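PDB 4D5T: protein A49R, which inhibits host NF-kappa-B activation by binding BTRC and so reducing ubiquitination of the inhibitor NFKBIA, which keeps p65/RELA in the cytoplasm. Local coordinates for residues A[55-58]-A[59-63]; A[14-17]-A[18-21]. All blocks are in the same frame, centred on the assembly; numbering follows the deposited sequence.

Interaction 1: residues A[55-58]-A[59-63]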
# COMPACT_ATOMS: atom_id res chain seq x y z
N ASP A 55 3.68 2.38 -4.72
CA ASP A 55 4.38 3.65 -4.72
C ASP A 55 3.78 4.60 -5.75
O ASP A 55 3.56 5.76 -5.47
CB ASP A 55 5.88 3.40 -5.01
CG ASP A 55 6.70 4.66 -5.01
OD1 ASP A 55 6.96 5.17 -3.93
OD2 ASP A 55 7.07 5.14 -6.08
N THR A 56 3.48 4.06 -6.93
CA THR A 56 2.75 4.83 -7.97
C THR A 56 1.40 5.31 -7.47
O THR A 56 1.07 6.49 -7.62
CB THR A 56 2.68 4.04 -9.26
OG1 THR A 56 4.01 3.86 -9.73
CG2 THR A 56 1.89 4.79 -10.32
N VAL A 57 0.61 4.45 -6.81
CA VAL A 57 -0.67 4.85 -6.34
C VAL A 57 -0.54 5.90 -5.25
O VAL A 57 -1.26 6.95 -5.24
CB VAL A 57 -1.47 3.62 -5.78
CG1 VAL A 57 -2.78 4.03 -5.08
CG2 VAL A 57 -1.79 2.66 -6.89
N TYR A 58 0.39 5.68 -4.32
CA TYR A 58 0.65 6.66 -3.25
C TYR A 58 0.94 8.06 -3.87
O TYR A 58 0.44 9.09 -3.42
CB TYR A 58 1.82 6.17 -2.42
CG TYR A 58 2.14 6.96 -1.21
CD1 TYR A 58 2.97 8.06 -1.28
CD2 TYR A 58 1.62 6.61 0.03
CE1 TYR A 58 3.31 8.77 -0.15
CE2 TYR A 58 1.93 7.33 1.18
CZ TYR A 58 2.75 8.41 1.07
OH TYR A 58 3.08 9.11 2.17
N THR A 59 1.76 8.06 -4.90
CA THR A 59 2.20 9.30 -5.58
C THR A 59 1.01 9.96 -6.29
O THR A 59 0.85 11.17 -6.24
CB THR A 59 3.30 9.00 -6.59
OG1 THR A 59 4.43 8.55 -5.88
CG2 THR A 59 3.69 10.27 -7.36
N ILE A 60 0.21 9.16 -7.00
CA ILE A 60 -1.00 9.67 -7.65
C ILE A 60 -2.01 10.33 -6.69
O ILE A 60 -2.52 11.42 -6.96
CB ILE A 60 -1.67 8.55 -8.42
CG1 ILE A 60 -0.78 8.23 -9.62
CG2 ILE A 60 -3.08 8.92 -8.85
CD1 ILE A 60 -1.19 6.96 -10.29
N ILE A 61 -2.25 9.69 -5.57
CA ILE A 61 -3.15 10.20 -4.56
C ILE A 61 -2.69 11.51 -4.01
O ILE A 61 -3.49 12.43 -3.87
CB ILE A 61 -3.41 9.15 -3.46
CG1 ILE A 61 -4.23 8.02 -4.04
CG2 ILE A 61 -4.10 9.78 -2.26
CD1 ILE A 61 -4.38 6.81 -3.12
N ASP A 62 -1.37 11.62 -3.75
CA ASP A 62 -0.70 12.85 -3.46
C ASP A 62 -1.27 13.58 -2.25
O ASP A 62 -1.48 14.79 -2.32
CB ASP A 62 -0.72 13.76 -4.71
CG ASP A 62 0.18 14.98 -4.60
OD1 ASP A 62 1.25 14.91 -3.96
OD2 ASP A 62 -0.19 16.03 -5.15
N GLN A 63 -1.56 12.85 -1.18
CA GLN A 63 -2.17 13.47 -0.00
C GLN A 63 -1.30 13.39 1.24
O GLN A 63 -1.79 13.55 2.35
CB GLN A 63 -3.57 12.89 0.22
CG GLN A 63 -4.51 13.34 -0.97
CD GLN A 63 -5.01 14.82 -0.96
OE1 GLN A 63 -4.46 15.74 -0.32
NE2 GLN A 63 -6.06 15.06 -1.79
O HOH W 1 -0.50 10.08 -1.08

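Interaction 2: residues A[14-17]-A[18-21]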
# COMPACT_ATOMS: atom_id res chain seq x y z
N ALA A 14 -1.31 1.22 -16.04
CA ALA A 14 -1.52 0.11 -16.93
C ALA A 14 -0.32 -0.80 -16.98
O ALA A 14 -0.45 -2.02 -16.90
CB ALA A 14 -1.92 0.59 -18.32
N SER A 15 0.86 -0.23 -17.18
CA SER A 15 2.05 -1.02 -17.36
C SER A 15 2.46 -1.75 -16.07
O SER A 15 2.87 -2.90 -16.12
CB SER A 15 3.22 -0.18 -17.87
OG SER A 15 2.91 0.43 -19.09
N ILE A 16 2.43 -1.06 -14.93
CA ILE A 16 2.88 -1.69 -13.68
C ILE A 16 1.88 -2.78 -13.22
O ILE A 16 2.28 -3.84 -12.73
CB ILE A 16 3.22 -0.71 -12.59
CG1 ILE A 16 4.11 -1.37 -11.52
CG2 ILE A 16 2.00 -0.11 -11.97
CD1 ILE A 16 5.51 -1.74 -12.02
N SER A 17 0.59 -2.55 -13.44
CA SER A 17 -0.42 -3.58 -13.10
C SER A 17 -0.25 -4.84 -13.97
O SER A 17 -0.33 -5.96 -13.44
CB SER A 17 -1.86 -3.04 -13.17
OG SER A 17 -2.21 -2.56 -14.44
N GLN A 18 0.08 -4.67 -15.23
CA GLN A 18 0.47 -5.78 -16.10
C GLN A 18 1.73 -6.51 -15.61
O GLN A 18 1.79 -7.73 -15.68
CB GLN A 18 0.73 -5.32 -17.55
CG GLN A 18 -0.48 -5.09 -18.40
CD GLN A 18 -1.43 -6.31 -18.57
OE1 GLN A 18 -1.06 -7.48 -18.36
NE2 GLN A 18 -2.69 -6.01 -18.90
N LEU A 19 2.71 -5.77 -15.12
CA LEU A 19 3.94 -6.40 -14.56
C LEU A 19 3.65 -7.20 -13.29
O LEU A 19 4.15 -8.30 -13.12
CB LEU A 19 5.01 -5.36 -14.30
CG LEU A 19 6.39 -5.95 -13.94
CD1 LEU A 19 6.93 -6.78 -15.11
CD2 LEU A 19 7.39 -4.88 -13.57
N VAL A 20 2.76 -6.68 -12.44
CA VAL A 20 2.35 -7.41 -11.26
C VAL A 20 1.73 -8.76 -11.61
O VAL A 20 2.16 -9.78 -11.08
CB VAL A 20 1.33 -6.62 -10.39
CG1 VAL A 20 0.80 -7.50 -9.28
CG2 VAL A 20 2.03 -5.39 -9.81
N ILE A 21 0.75 -8.76 -12.49
CA ILE A 21 0.16 -10.02 -12.94
C ILE A 21 1.19 -10.98 -13.59
O ILE A 21 1.17 -12.16 -13.31
CB ILE A 21 -1.17 -9.83 -13.71
CG1 ILE A 21 -2.03 -11.06 -13.70
CG2 ILE A 21 -0.99 -9.51 -15.15
CD1 ILE A 21 -2.89 -11.19 -12.47

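Interaction 1: residues A[55-58]-A[59-63]
The contact of Asp55, Thr56, Val57 and Tyr58 with Thr59, Ile60, Ile61 and Asp62 is local, made across the last turns of helix 49-61 by i to i+4 hydrogen bonds and side chains four residues apart. Thr59 grips the carbonyl of Asp55 twice, its amide N and its hydroxyl OG1 both donating to Asp55 O at 3.0 Å. They arrive from opposite faces of the carbonyl plane, OG1 tilted 33° out of it. With Thr59 OG1 anti to its carbonyl carbon (chi1 -65°), the hydroxyl is folded back along the helix onto this oxygen. Ile60 N then donates to Thr56 O at 2.9 Å, and Ile61 N donates likewise to Val57 O.

Two apolar pairs run beside these bonds. Ile61 CD1 lies 3.8 Å from Val57 CG1, the two side chains alongside each other and pointing the same way, whereas Ile60 CD1 meets Thr56 CG2 at a slant. In the all-helical Bcl-2-like fold of A49, these rows face neighbouring helices: Val57 touches Ile146 of helix 132-150 and Ile103 of helix 95-109, and Thr56 and Ile60 both lie on Leu13 of helix 9-23.

At the C-terminal end, Asp62 is the first residue to leave helical geometry, with a positive phi of 58°, yet its N still bonds to Tyr58 O. Tyr58 O also accepts a hydrogen bond from a water 2.7 Å away. The same water accepts from Gln63 N, the N-cap of the next helix, and its oxygen sits above one face of the Tyr58 ring, over the centre. Tyr58 OH is hydrogen-bonded to Glu64 and Asn110, anchoring the ring's far end beside the interhelical turn.

Interaction 2: residues A[14-17]-A[18-21]
Two successive turns in the middle of helix 9-23, part of the Bcl-2-like helical bundle, are joined here by four i to i+4 backbone hydrogen bonds and one apolar side-chain pair. Gln18 N bonds to Ala14 O at 3.2 Å and Leu19 N to Ser15 O at 3.0 Å. Val20 N reaches Ile16 O at 2.9 Å, and Ile21 N bonds to Ser17 O.

Among the side chains, Ile16 CD1 meets Leu19 CD2 at 4.0 Å, methyl to methyl, on the side where Ile16 touches Ser52 and Phe53, and Leu19 touches Pro49, of helix 49-61. A chi1 of -161° sets Ile16 CG1 anti to the backbone N, and chi2 of 67° then turns CD1 towards Leu19. Val20 CG2 lies 3.3 Å from Ile16 O, while Gln18 CG lies 3.4 Å from Ala14 O, its chain bending at chi2 before the amide leads off. Val20 packs on both Pro49 and Ile135.

Ser15 OG and Ser17 OG are hydrogen-bonded to the carbonyls of Thr11 and Leu13, one turn back. In the conformer described, the buried Ser17 hydroxyl also makes a weak bond to Ser143 OG, so its polar atom has partners although Leu140 packs beside it.

Interactions 1 and 2 lie on different helices, 49-61 and 9-23, with centres about 16 Å apart and nearest atoms about 5 Å apart, so they do not touch. The helices nevertheless pack against each other, and both lean on helix 132-150. Each contact is partly buried, but interaction 1 lies nearer the centre of the chain, 10 Å against 15 Å; of the residues that touch, three are exposed in interaction 2 (Ser15, Gln18 and Leu19) against one, Asp62, in interaction 1. Residues 14-21 stay helical, and the hydrogen bonds between their segments are all from backbone to backbone, whereas residues 55-63 add a threonine hydroxyl within the helix and a water where it ends.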